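Side-chain contacts in LP04448p (Drosophila melanogaster, PDB 2QK2), which probably binds tubulin through its TOG domains and helps control growth at microtubule plus ends: residues D22-K27 and K62-K67; G55-A60 and A82-G87; E152-I157 and T179-T184; T191-S196 and P221-K226. All blocks are in the same frame, centred on the assembly; numbering follows the deposited sequence.

The four contacts fall into two pairs on opposite sides of the centre of this all-helical TOG domain. Contacts 1 and 2 share helix 55-67, with centres about 14 Å apart, and meet where Leu24 CD1 packs on Ala60 CB at 3.9 Å. Contacts 3 and 4 lie closer still, about 11 Å between centres, and are joined by a probable hydrogen bond of 2.6 Å between Thr184 OG1 and Ser196 OG. Contacts 2 and 3 do not touch; their nearest atoms are about 11 Å apart. The outermost two, contacts 1 and 4, have centres about 39 Å apart. The two inner contacts are buried and apolar, the two outer ones more exposed and charged.

Contact 1 of 4, residues D22-K27 and K62-K67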
loop_
_atom_site.group_PDB
_atom_site.type_symbol
_atom_site.label_atom_id
_atom_site.label_comp_id
_atom_site.label_asym_id
_atom_site.label_seq_id
_atom_site.Cartn_x
_atom_site.Cartn_y
_atom_site.Cartn_z
ATOM N N ASP A 22 -15.134 16.842 -14.568
ATOM C CA ASP A 22 -16.184 16.520 -15.527
ATOM C C ASP A 22 -15.729 15.431 -16.498
ATOM O O ASP A 22 -16.470 14.488 -16.773
ATOM C CB ASP A 22 -16.614 17.766 -16.315
ATOM C CG ASP A 22 -17.399 18.754 -15.465
ATOM O OD1 ASP A 22 -17.996 18.335 -14.447
ATOM O OD2 ASP A 22 -17.431 19.949 -15.821
ATOM N N LYS A 23 -14.509 15.544 -17.014
ATOM C CA LYS A 23 -14.022 14.532 -17.947
ATOM C C LYS A 23 -13.946 13.136 -17.334
ATOM O O LYS A 23 -14.186 12.138 -18.023
ATOM C CB LYS A 23 -12.654 14.916 -18.499
ATOM C CG LYS A 23 -12.697 15.826 -19.720
ATOM C CD LYS A 23 -11.286 15.970 -20.279
ATOM C CE LYS A 23 -11.242 16.723 -21.585
ATOM N NZ LYS A 23 -9.822 16.869 -22.022
ATOM N N LEU A 24 -13.606 13.062 -16.047
ATOM C CA LEU A 24 -13.516 11.770 -15.368
ATOM C C LEU A 24 -14.873 11.073 -15.335
ATOM O O LEU A 24 -14.949 9.865 -15.116
ATOM C CB LEU A 24 -12.981 11.938 -13.938
ATOM C CG LEU A 24 -11.455 12.005 -13.814
ATOM C CD1 LEU A 24 -11.054 12.145 -12.351
ATOM C CD2 LEU A 24 -10.850 10.736 -14.409
ATOM N N GLU A 25 -15.942 11.835 -15.559
ATOM C CA GLU A 25 -17.290 11.271 -15.569
ATOM C C GLU A 25 -17.745 10.847 -16.966
ATOM O O GLU A 25 -18.835 10.295 -17.120
ATOM C CB GLU A 25 -18.299 12.272 -15.000
ATOM C CG GLU A 25 -18.190 12.503 -13.501
ATOM C CD GLU A 25 -18.383 11.231 -12.693
ATOM O OE1 GLU A 25 -19.388 10.524 -12.915
ATOM O OE2 GLU A 25 -17.532 10.943 -11.824
ATOM N N GLU A 26 -16.921 11.107 -17.979
ATOM C CA GLU A 26 -17.267 10.745 -19.355
ATOM C C GLU A 26 -17.272 9.235 -19.555
ATOM O O GLU A 26 -16.521 8.508 -18.899
ATOM C CB GLU A 26 -16.276 11.368 -20.339
ATOM C CG GLU A 26 -16.297 12.880 -20.402
ATOM C CD GLU A 26 -17.516 13.431 -21.128
ATOM O OE1 GLU A 26 -18.237 12.649 -21.788
ATOM O OE2 GLU A 26 -17.744 14.655 -21.048
ATOM N N LYS A 27 -18.111 8.768 -20.475
ATOM C CA LYS A 27 -18.207 7.345 -20.769
ATOM C C LYS A 27 -17.046 6.863 -21.629
ATOM O O LYS A 27 -16.640 5.708 -21.543
ATOM C CB LYS A 27 -19.517 7.035 -21.496
ATOM C CG LYS A 27 -20.748 7.085 -20.618
ATOM C CD LYS A 27 -21.961 6.574 -21.372
ATOM C CE LYS A 27 -23.168 6.435 -20.457
ATOM N NZ LYS A 27 -24.348 5.899 -21.199
ATOM N N LYS A 62 -9.907 7.335 -6.175
ATOM C CA LYS A 62 -10.424 6.093 -5.604
ATOM C C LYS A 62 -11.559 5.542 -6.459
ATOM O O LYS A 62 -11.667 4.334 -6.664
ATOM C CB LYS A 62 -10.947 6.310 -4.179
ATOM C CG LYS A 62 -9.877 6.679 -3.163
ATOM C CD LYS A 62 -10.131 6.000 -1.816
ATOM C CE LYS A 62 -11.519 6.304 -1.270
ATOM N NZ LYS A 62 -11.647 7.701 -0.782
ATOM N N LYS A 63 -12.420 6.432 -6.945
ATOM C CA LYS A 63 -13.541 6.009 -7.774
ATOM C C LYS A 63 -13.038 5.304 -9.031
ATOM O O LYS A 63 -13.559 4.251 -9.413
ATOM C CB LYS A 63 -14.412 7.217 -8.143
ATOM C CG LYS A 63 -15.577 6.887 -9.067
ATOM C CD LYS A 63 -16.552 8.054 -9.159
ATOM C CE LYS A 63 -17.619 7.824 -10.229
ATOM N NZ LYS A 63 -17.059 7.962 -11.612
ATOM N N VAL A 64 -12.018 5.874 -9.671
ATOM C CA VAL A 64 -11.463 5.260 -10.872
ATOM C C VAL A 64 -10.877 3.904 -10.508
ATOM O O VAL A 64 -11.161 2.898 -11.155
ATOM C CB VAL A 64 -10.331 6.119 -11.502
ATOM C CG1 VAL A 64 -9.706 5.370 -12.684
ATOM C CG2 VAL A 64 -10.882 7.466 -11.969
ATOM N N ILE A 65 -10.057 3.876 -9.462
ATOM C CA ILE A 65 -9.412 2.637 -9.044
ATOM C C ILE A 65 -10.394 1.516 -8.733
ATOM O O ILE A 65 -10.230 0.386 -9.198
ATOM C CB ILE A 65 -8.502 2.877 -7.812
ATOM C CG1 ILE A 65 -7.296 3.724 -8.233
ATOM C CG2 ILE A 65 -8.054 1.543 -7.211
ATOM C CD1 ILE A 65 -6.449 4.231 -7.080
ATOM N N THR A 66 -11.430 1.831 -7.970
ATOM C CA THR A 66 -12.392 0.810 -7.587
ATOM C C THR A 66 -13.525 0.515 -8.568
ATOM O O THR A 66 -14.022 -0.614 -8.606
ATOM C CB THR A 66 -13.021 1.151 -6.225
ATOM O OG1 THR A 66 -13.736 2.386 -6.332
ATOM C CG2 THR A 66 -11.943 1.292 -5.160
ATOM N N LYS A 67 -13.929 1.498 -9.369
ATOM C CA LYS A 67 -15.050 1.281 -10.285
ATOM C C LYS A 67 -14.794 1.313 -11.791
ATOM O O LYS A 67 -15.661 0.898 -12.557
ATOM C CB LYS A 67 -16.165 2.288 -9.982
ATOM C CG LYS A 67 -16.658 2.286 -8.547
ATOM C CD LYS A 67 -17.228 0.939 -8.156
ATOM C CE LYS A 67 -17.836 0.986 -6.760
ATOM N NZ LYS A 67 -18.381 -0.343 -6.350
HETATM O O HOH W 1 -14.445 8.324 -12.840
#
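Lys63 NZ gives a hydrogen bond of 3.0 Å to Glu25 OE2, and the opposite charges make it a salt bridge. The ammonium comes to the syn side of the oxygen but sits 33° out of the carboxylate plane, with OE1 farther off. Lys63 leaves helix 55-67 with CG trans to its amide nitrogen (chi1 177°), runs out extended, and bends at its last torsion to present NZ. Glu25 is folded at chi2, which swings its carboxylate back toward helix 55-67, and the two side chains meet at about a right angle. A water adds a second grip on the lysine: it accepts from Lys63 NZ at 2.9 Å and donates to Leu24 O at 2.8 Å. The ammonium thus ties a side chain of 22-27 to the helix directly, and a backbone carbonyl through the water. Next to this polar bridge, Leu24 CD2 reaches Val64 CG2 at 4.1 Å, again with the side chains nearly perpendicular. Both residues are buried: Leu24 also packs on Ser35 and Leu36 of helix 29-45, and Val64 on Leu73 and Ala77 of helix 71-88. The contact therefore joins residues 22-27 to helix 55-67 in the N-terminal part of the TOG domain, at the margin of its helical core. One ammonium serves two acceptors, Glu25 OE2 and the water on Leu24 O; because Glu25 and Lys63 are exposed, solvent probably weakens their attraction, whereas the buried Leu24-Val64 contact is shielded from it.

Contact 2 of 4, residues G55-A60 and A82-G87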
loop_
_atom_site.group_PDB
_atom_site.type_symbol
_atom_site.label_atom_id
_atom_site.label_comp_id
_atom_site.label_asym_id
_atom_site.label_seq_id
_atom_site.Cartn_x
_atom_site.Cartn_y
_atom_site.Cartn_z
ATOM N N GLY A 55 -9.132 16.241 -0.622
ATOM C CA GLY A 55 -10.216 15.283 -0.497
ATOM C C GLY A 55 -10.933 14.930 -1.796
ATOM O O GLY A 55 -11.140 13.748 -2.097
ATOM N N ALA A 56 -11.319 15.944 -2.569
ATOM C CA ALA A 56 -12.036 15.710 -3.823
ATOM C C ALA A 56 -11.185 14.916 -4.806
ATOM O O ALA A 56 -11.684 14.020 -5.490
ATOM C CB ALA A 56 -12.465 17.052 -4.458
ATOM N N LEU A 57 -9.900 15.244 -4.871
ATOM C CA LEU A 57 -8.997 14.552 -5.779
ATOM C C LEU A 57 -8.826 13.088 -5.368
ATOM O O LEU A 57 -8.894 12.187 -6.205
ATOM C CB LEU A 57 -7.633 15.259 -5.816
ATOM C CG LEU A 57 -6.578 14.599 -6.714
ATOM C CD1 LEU A 57 -7.133 14.407 -8.125
ATOM C CD2 LEU A 57 -5.315 15.453 -6.739
ATOM N N VAL A 58 -8.615 12.847 -4.079
ATOM C CA VAL A 58 -8.449 11.479 -3.593
ATOM C C VAL A 58 -9.707 10.650 -3.876
ATOM O O VAL A 58 -9.625 9.493 -4.298
ATOM C CB VAL A 58 -8.128 11.460 -2.072
ATOM C CG1 VAL A 58 -8.077 10.006 -1.557
ATOM C CG2 VAL A 58 -6.777 12.146 -1.825
ATOM N N SER A 59 -10.873 11.244 -3.651
ATOM C CA SER A 59 -12.127 10.547 -3.906
ATOM C C SER A 59 -12.256 10.208 -5.397
ATOM O O SER A 59 -12.681 9.109 -5.755
ATOM C CB SER A 59 -13.307 11.415 -3.461
ATOM O OG SER A 59 -14.541 10.738 -3.646
ATOM N N ALA A 60 -11.888 11.152 -6.261
ATOM C CA ALA A 60 -11.969 10.928 -7.706
ATOM C C ALA A 60 -11.053 9.776 -8.123
ATOM O O ALA A 60 -11.443 8.917 -8.912
ATOM C CB ALA A 60 -11.587 12.211 -8.464
ATOM N N ALA A 82 -0.333 7.262 -5.816
ATOM C CA ALA A 82 0.972 7.010 -5.214
ATOM C C ALA A 82 1.805 8.293 -5.204
ATOM O O ALA A 82 2.391 8.649 -4.184
ATOM C CB ALA A 82 1.710 5.916 -5.993
ATOM N N LEU A 83 1.847 8.991 -6.335
ATOM C CA LEU A 83 2.622 10.224 -6.425
ATOM C C LEU A 83 2.040 11.299 -5.519
ATOM O O LEU A 83 2.777 12.091 -4.927
ATOM C CB LEU A 83 2.673 10.727 -7.872
ATOM C CG LEU A 83 3.386 9.801 -8.868
ATOM C CD1 LEU A 83 3.190 10.311 -10.287
ATOM C CD2 LEU A 83 4.861 9.720 -8.528
ATOM N N LEU A 84 0.717 11.322 -5.400
ATOM C CA LEU A 84 0.063 12.299 -4.545
ATOM C C LEU A 84 0.445 12.020 -3.085
ATOM O O LEU A 84 0.799 12.936 -2.335
ATOM C CB LEU A 84 -1.459 12.220 -4.718
ATOM C CG LEU A 84 -2.321 13.149 -3.853
ATOM C CD1 LEU A 84 -2.018 14.611 -4.186
ATOM C CD2 LEU A 84 -3.797 12.841 -4.097
ATOM N N ALA A 85 0.380 10.752 -2.684
ATOM C CA ALA A 85 0.717 10.388 -1.311
ATOM C C ALA A 85 2.187 10.692 -1.013
ATOM O O ALA A 85 2.520 11.115 0.091
ATOM C CB ALA A 85 0.415 8.914 -1.063
ATOM N N LYS A 86 3.059 10.488 -1.998
ATOM C CA LYS A 86 4.483 10.769 -1.826
ATOM C C LYS A 86 4.771 12.266 -1.746
ATOM O O LYS A 86 5.636 12.697 -0.986
ATOM C CB LYS A 86 5.302 10.221 -2.992
ATOM C CG LYS A 86 5.466 8.724 -3.038
ATOM C CD LYS A 86 6.528 8.357 -4.069
ATOM C CE LYS A 86 7.857 9.035 -3.733
ATOM N NZ LYS A 86 8.936 8.749 -4.722
ATOM N N GLY A 87 4.067 13.049 -2.555
ATOM C CA GLY A 87 4.294 14.484 -2.574
ATOM C C GLY A 87 3.790 15.211 -1.349
ATOM O O GLY A 87 4.215 16.333 -1.071
#
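Leu84 projects from helix 71-88 and touches two neighbours on helix 55-67 with one methyl: its CD2 lies 3.8 Å from Val58 CG2 and 4.0 Å from Leu57 CD2. This is the tight part, and Leu84 supplies more than half of the 107 Å² buried. Its CG is swung to the far side from the backbone N (chi1 178°), which carries the branched end outward to the other helix. Leu57 has the same first torsion, and the two leucines lie alongside each other, pointing opposite ways, whereas Val58 meets Leu84 obliquely through the methyl beside its own backbone N. Other residues close in around the three: Phe20, Tyr21 and Leu39 on Leu57, Phe92 on Val58, Leu49 and Tyr54 on Leu84. The outer side is quite different. Ala56 and Ser59 lie on the solvent-exposed surface of helix 55-67, and Lys86 is exposed on helix 71-88. The two helices, consecutive in the chain, pack side by side as in the helical layers of HEAT-repeat proteins. No hydrogen bond crosses between the segments, so their attraction is purely that of methyl groups, and it probably depends on shape and burial with little directional constraint.

Contact 3 of 4, residues E152-I157 and T179-T184; sequences ETALFI and TSLVKT
Leu181 CD2 is the atom that meets helix 147-161, lying 4.1 Å from Ala154 CB and 4.1 Å from Ile157 CD1. The leucine has CG beside its backbone N (chi1 -73°), while CD1 extends away from CA along the chain, leaving CD2 as the branch that does the touching. Ile157 answers with a straight CG1 arm: CG1 is beside the backbone N and chi2 is near 173°, so CD1 is carried to the full reach of the side chain. The isoleucine and leucine overlap flank to flank, each running toward the other's helix. Ala154, three residues earlier and thus on the same face of the helix, brings only its methyl; this short side chain lets the backbones come to 7.2 Å between the CA atoms of Ala154 and Leu181. The two segments run in nearly antiparallel directions on helices that follow each other in the chain, consistent with the antiparallel helix packing of HEAT-repeat domains such as TOG, and the three residues that touch are buried in its interior. Helix 190-207 closes over the same region, with Leu200 against Leu181 and Ser195 against Ala154, while Ile138 of helix 131-141 packs on Ile157. Phe156 turns its ring to another side, onto helix 112-126. Buried hydroxyls flank the apolar patch: Thr153 OG1 is hydrogen-bonded to Val149 O and Ser141 OG, and Ser180 OG turns back to Leu176 O within its own helix.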
loop_
_atom_site.group_PDB
_atom_site.type_symbol
_atom_site.label_atom_id
_atom_site.label_comp_id
_atom_site.label_asym_id
_atom_site.label_seq_id
_atom_site.Cartn_x
_atom_site.Cartn_y
_atom_site.Cartn_z
ATOM N N GLU A 152 -1.398 -10.471 -1.789
ATOM C CA GLU A 152 -0.924 -9.090 -1.883
ATOM C C GLU A 152 -1.022 -8.369 -0.545
ATOM O O GLU A 152 -0.236 -7.465 -0.267
ATOM C CB GLU A 152 -1.697 -8.322 -2.956
ATOM C CG GLU A 152 -1.385 -8.749 -4.403
ATOM C CD GLU A 152 0.066 -8.506 -4.809
ATOM O OE1 GLU A 152 0.643 -7.466 -4.412
ATOM O OE2 GLU A 152 0.629 -9.350 -5.546
ATOM N N THR A 153 -1.978 -8.767 0.288
ATOM C CA THR A 153 -2.110 -8.140 1.595
ATOM C C THR A 153 -0.900 -8.558 2.434
ATOM O O THR A 153 -0.288 -7.731 3.108
ATOM C CB THR A 153 -3.408 -8.572 2.317
ATOM O OG1 THR A 153 -4.547 -8.149 1.557
ATOM C CG2 THR A 153 -3.485 -7.938 3.701
ATOM N N ALA A 154 -0.543 -9.840 2.375
ATOM C CA ALA A 154 0.604 -10.336 3.132
ATOM C C ALA A 154 1.889 -9.691 2.632
ATOM O O ALA A 154 2.767 -9.360 3.420
ATOM C CB ALA A 154 0.705 -11.864 3.014
ATOM N N LEU A 155 2.006 -9.523 1.319
ATOM C CA LEU A 155 3.199 -8.904 0.745
ATOM C C LEU A 155 3.254 -7.425 1.135
ATOM O O LEU A 155 4.338 -6.861 1.343
ATOM C CB LEU A 155 3.197 -9.056 -0.775
ATOM C CG LEU A 155 3.397 -10.496 -1.285
ATOM C CD1 LEU A 155 3.258 -10.526 -2.803
ATOM C CD2 LEU A 155 4.778 -11.011 -0.858
ATOM N N PHE A 156 2.086 -6.797 1.225
ATOM C CA PHE A 156 2.019 -5.390 1.631
ATOM C C PHE A 156 2.591 -5.273 3.050
ATOM O O PHE A 156 3.365 -4.369 3.350
ATOM C CB PHE A 156 0.568 -4.896 1.611
ATOM C CG PHE A 156 0.339 -3.653 2.437
ATOM C CD1 PHE A 156 0.983 -2.464 2.119
ATOM C CD2 PHE A 156 -0.512 -3.684 3.537
ATOM C CE1 PHE A 156 0.782 -1.315 2.887
ATOM C CE2 PHE A 156 -0.722 -2.542 4.314
ATOM C CZ PHE A 156 -0.073 -1.357 3.986
ATOM N N ILE A 157 2.199 -6.197 3.920
ATOM C CA ILE A 157 2.687 -6.213 5.300
ATOM C C ILE A 157 4.212 -6.385 5.335
ATOM O O ILE A 157 4.910 -5.719 6.113
ATOM C CB ILE A 157 2.004 -7.348 6.097
ATOM C CG1 ILE A 157 0.506 -7.037 6.244
ATOM C CG2 ILE A 157 2.656 -7.513 7.462
ATOM C CD1 ILE A 157 -0.300 -8.161 6.865
ATOM N N THR A 179 -0.929 -14.112 14.323
ATOM C CA THR A 179 -2.050 -15.048 14.275
ATOM C C THR A 179 -2.719 -15.037 12.904
ATOM O O THR A 179 -2.981 -16.092 12.326
ATOM C CB THR A 179 -3.123 -14.697 15.335
ATOM O OG1 THR A 179 -2.591 -14.920 16.644
ATOM C CG2 THR A 179 -4.371 -15.553 15.146
ATOM N N SER A 180 -2.995 -13.840 12.392
ATOM C CA SER A 180 -3.648 -13.698 11.099
ATOM C C SER A 180 -2.801 -14.257 9.960
ATOM O O SER A 180 -3.319 -14.932 9.071
ATOM C CB SER A 180 -3.961 -12.223 10.819
ATOM O OG SER A 180 -4.831 -11.690 11.802
ATOM N N LEU A 181 -1.503 -13.967 9.992
ATOM C CA LEU A 181 -0.586 -14.434 8.961
ATOM C C LEU A 181 -0.333 -15.945 9.027
ATOM O O LEU A 181 -0.125 -16.581 7.996
ATOM C CB LEU A 181 0.746 -13.669 9.050
ATOM C CG LEU A 181 0.700 -12.213 8.563
ATOM C CD1 LEU A 181 1.974 -11.461 8.954
ATOM C CD2 LEU A 181 0.519 -12.210 7.059
ATOM N N VAL A 182 -0.337 -16.518 10.228
ATOM C CA VAL A 182 -0.122 -17.959 10.356
ATOM C C VAL A 182 -1.324 -18.658 9.728
ATOM O O VAL A 182 -1.202 -19.727 9.122
ATOM C CB VAL A 182 0.013 -18.389 11.831
ATOM C CG1 VAL A 182 -0.050 -19.912 11.948
ATOM C CG2 VAL A 182 1.330 -17.886 12.387
ATOM N N LYS A 183 -2.485 -18.027 9.856
ATOM C CA LYS A 183 -3.708 -18.574 9.294
ATOM C C LYS A 183 -3.590 -18.664 7.767
ATOM O O LYS A 183 -3.880 -19.701 7.177
ATOM C CB LYS A 183 -4.887 -17.690 9.691
ATOM C CG LYS A 183 -6.242 -18.369 9.626
ATOM C CD LYS A 183 -7.274 -17.526 10.352
ATOM C CE LYS A 183 -6.847 -17.295 11.801
ATOM N NZ LYS A 183 -7.624 -16.210 12.468
ATOM N N THR A 184 -3.155 -17.588 7.123
ATOM C CA THR A 184 -3.018 -17.621 5.673
ATOM C C THR A 184 -1.814 -18.476 5.274
ATOM O O THR A 184 -1.756 -19.007 4.163
ATOM C CB THR A 184 -2.890 -16.189 5.067
ATOM O OG1 THR A 184 -1.831 -15.471 5.712
ATOM C CG2 THR A 184 -4.198 -15.424 5.243
#

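Contact 4 of 4, residues T191-S196 and P221-K226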
loop_
_atom_site.group_PDB
_atom_site.type_symbol
_atom_site.label_atom_id
_atom_site.label_comp_id
_atom_site.label_asym_id
_atom_site.label_seq_id
_atom_site.Cartn_x
_atom_site.Cartn_y
_atom_site.Cartn_z
ATOM N N THR A 191 0.900 -19.525 -3.396
ATOM C CA THR A 191 1.317 -18.127 -3.407
ATOM C C THR A 191 0.978 -17.442 -2.085
ATOM O O THR A 191 1.809 -16.738 -1.511
ATOM C CB THR A 191 0.651 -17.353 -4.555
ATOM O OG1 THR A 191 0.906 -18.029 -5.794
ATOM C CG2 THR A 191 1.219 -15.934 -4.642
ATOM N N VAL A 192 -0.243 -17.648 -1.606
ATOM C CA VAL A 192 -0.665 -17.052 -0.344
ATOM C C VAL A 192 0.281 -17.509 0.764
ATOM O O VAL A 192 0.702 -16.711 1.608
ATOM C CB VAL A 192 -2.114 -17.459 -0.005
ATOM C CG1 VAL A 192 -2.508 -16.940 1.383
ATOM C CG2 VAL A 192 -3.059 -16.896 -1.074
ATOM N N ARG A 193 0.631 -18.794 0.745
ATOM C CA ARG A 193 1.544 -19.341 1.741
ATOM C C ARG A 193 2.914 -18.667 1.651
ATOM O O ARG A 193 3.467 -18.244 2.668
ATOM C CB ARG A 193 1.692 -20.860 1.564
ATOM C CG ARG A 193 2.803 -21.473 2.417
ATOM C CD ARG A 193 2.814 -23.000 2.348
ATOM N NE ARG A 193 2.843 -23.515 0.978
ATOM C CZ ARG A 193 3.783 -23.232 0.077
ATOM N NH1 ARG A 193 4.794 -22.430 0.386
ATOM N NH2 ARG A 193 3.714 -23.759 -1.138
ATOM N N ASP A 194 3.461 -18.564 0.443
ATOM C CA ASP A 194 4.767 -17.930 0.271
ATOM C C ASP A 194 4.747 -16.478 0.737
ATOM O O ASP A 194 5.681 -16.012 1.387
ATOM C CB ASP A 194 5.215 -17.965 -1.195
ATOM C CG ASP A 194 5.519 -19.373 -1.689
ATOM O OD1 ASP A 194 5.761 -20.272 -0.850
ATOM O OD2 ASP A 194 5.528 -19.571 -2.924
ATOM N N SER A 195 3.684 -15.760 0.386
ATOM C CA SER A 195 3.559 -14.359 0.775
ATOM C C SER A 195 3.474 -14.244 2.295
ATOM O O SER A 195 4.091 -13.363 2.894
ATOM C CB SER A 195 2.320 -13.744 0.120
ATOM O OG SER A 195 2.460 -13.732 -1.294
ATOM N N SER A 196 2.725 -15.144 2.920
ATOM C CA SER A 196 2.593 -15.125 4.371
ATOM C C SER A 196 3.940 -15.415 5.031
ATOM O O SER A 196 4.278 -14.823 6.058
ATOM C CB SER A 196 1.566 -16.162 4.828
ATOM O OG SER A 196 0.298 -15.891 4.258
ATOM N N PRO A 221 7.576 -27.623 10.801
ATOM C CA PRO A 221 8.964 -27.504 10.335
ATOM C C PRO A 221 9.202 -27.006 8.911
ATOM O O PRO A 221 10.108 -26.204 8.687
ATOM C CB PRO A 221 9.522 -28.908 10.567
ATOM C CG PRO A 221 8.792 -29.340 11.805
ATOM C CD PRO A 221 7.371 -28.915 11.487
ATOM N N LEU A 222 8.418 -27.487 7.951
ATOM C CA LEU A 222 8.585 -27.052 6.563
ATOM C C LEU A 222 8.299 -25.562 6.425
ATOM O O LEU A 222 9.061 -24.825 5.800
ATOM C CB LEU A 222 7.639 -27.809 5.629
ATOM C CG LEU A 222 8.075 -29.160 5.068
ATOM C CD1 LEU A 222 6.911 -29.785 4.315
ATOM C CD2 LEU A 222 9.273 -28.969 4.145
ATOM N N LYS A 223 7.186 -25.130 7.005
ATOM C CA LYS A 223 6.797 -23.728 6.949
ATOM C C LYS A 223 7.815 -22.848 7.677
ATOM O O LYS A 223 8.167 -21.776 7.188
ATOM C CB LYS A 223 5.401 -23.561 7.542
ATOM C CG LYS A 223 4.310 -24.188 6.685
ATOM C CD LYS A 223 2.961 -24.125 7.381
ATOM C CE LYS A 223 1.837 -24.536 6.444
ATOM N NZ LYS A 223 2.120 -25.837 5.809
HETATM N N MSE A 224 8.294 -23.300 8.835
HETATM C CA MSE A 224 9.290 -22.538 9.583
HETATM C C MSE A 224 10.527 -22.303 8.722
HETATM O O MSE A 224 11.163 -21.256 8.814
HETATM C CB MSE A 224 9.702 -23.274 10.862
HETATM C CG MSE A 224 8.841 -22.968 12.077
HETATM SE SE MSE A 224 8.769 -21.060 12.528
HETATM C CE MSE A 224 10.601 -20.617 12.339
ATOM N N ALA A 225 10.871 -23.286 7.894
ATOM C CA ALA A 225 12.033 -23.170 7.019
ATOM C C ALA A 225 11.821 -22.055 5.994
ATOM O O ALA A 225 12.737 -21.272 5.719
ATOM C CB ALA A 225 12.289 -24.494 6.307
ATOM N N LYS A 226 10.619 -21.995 5.422
ATOM C CA LYS A 226 10.295 -20.957 4.442
ATOM C C LYS A 226 10.418 -19.597 5.115
ATOM O O LYS A 226 11.007 -18.667 4.566
ATOM C CB LYS A 226 8.864 -21.109 3.932
ATOM C CG LYS A 226 8.591 -22.376 3.170
ATOM C CD LYS A 226 7.215 -22.321 2.514
ATOM C CE LYS A 226 6.866 -23.640 1.839
ATOM N NZ LYS A 226 6.631 -24.733 2.829
#
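Arg193 meets Lys226 and Lys223 along its outer half. From CB, which points toward helix 221-233, the chain runs straight: with chi1 at 171°, CG heads directly away from the backbone N, and the stem carries the side chain across the gap. CD is the first atom to touch, 4.1 Å from Lys226 CE and 4.5 Å from Lys223 CE. The chain then bends at chi3, and NE stays 4.1 Å from Lys226 CE, the two side chains crossing at about a right angle. CZ follows at 3.6 Å from Lys226 CE, which approaches the guanidinium obliquely. At the tip, NH1 approaches Asp194 OD1 of its own helix in a salt bridge of which the hydrogen bond is weak, but NH1 is modelled too close to Lys226 CE, so its exact place, and with it the detail around CZ, is doubtful. On the other lysine, Lys223 NZ is paired with Asp220. With an alanine here, Lys223 and Lys226 would probably lose the aliphatic surface they lie against, and Asp194 perhaps its less certain charged partner. Leu185 of helix 171-185 touches both Arg193 and Lys223. The axes of the two segments pass 10.5 Å apart at 59°, so 221-226 lies obliquely to 191-196, at the C-terminal end of the HEAT-type helical row of this TOG domain.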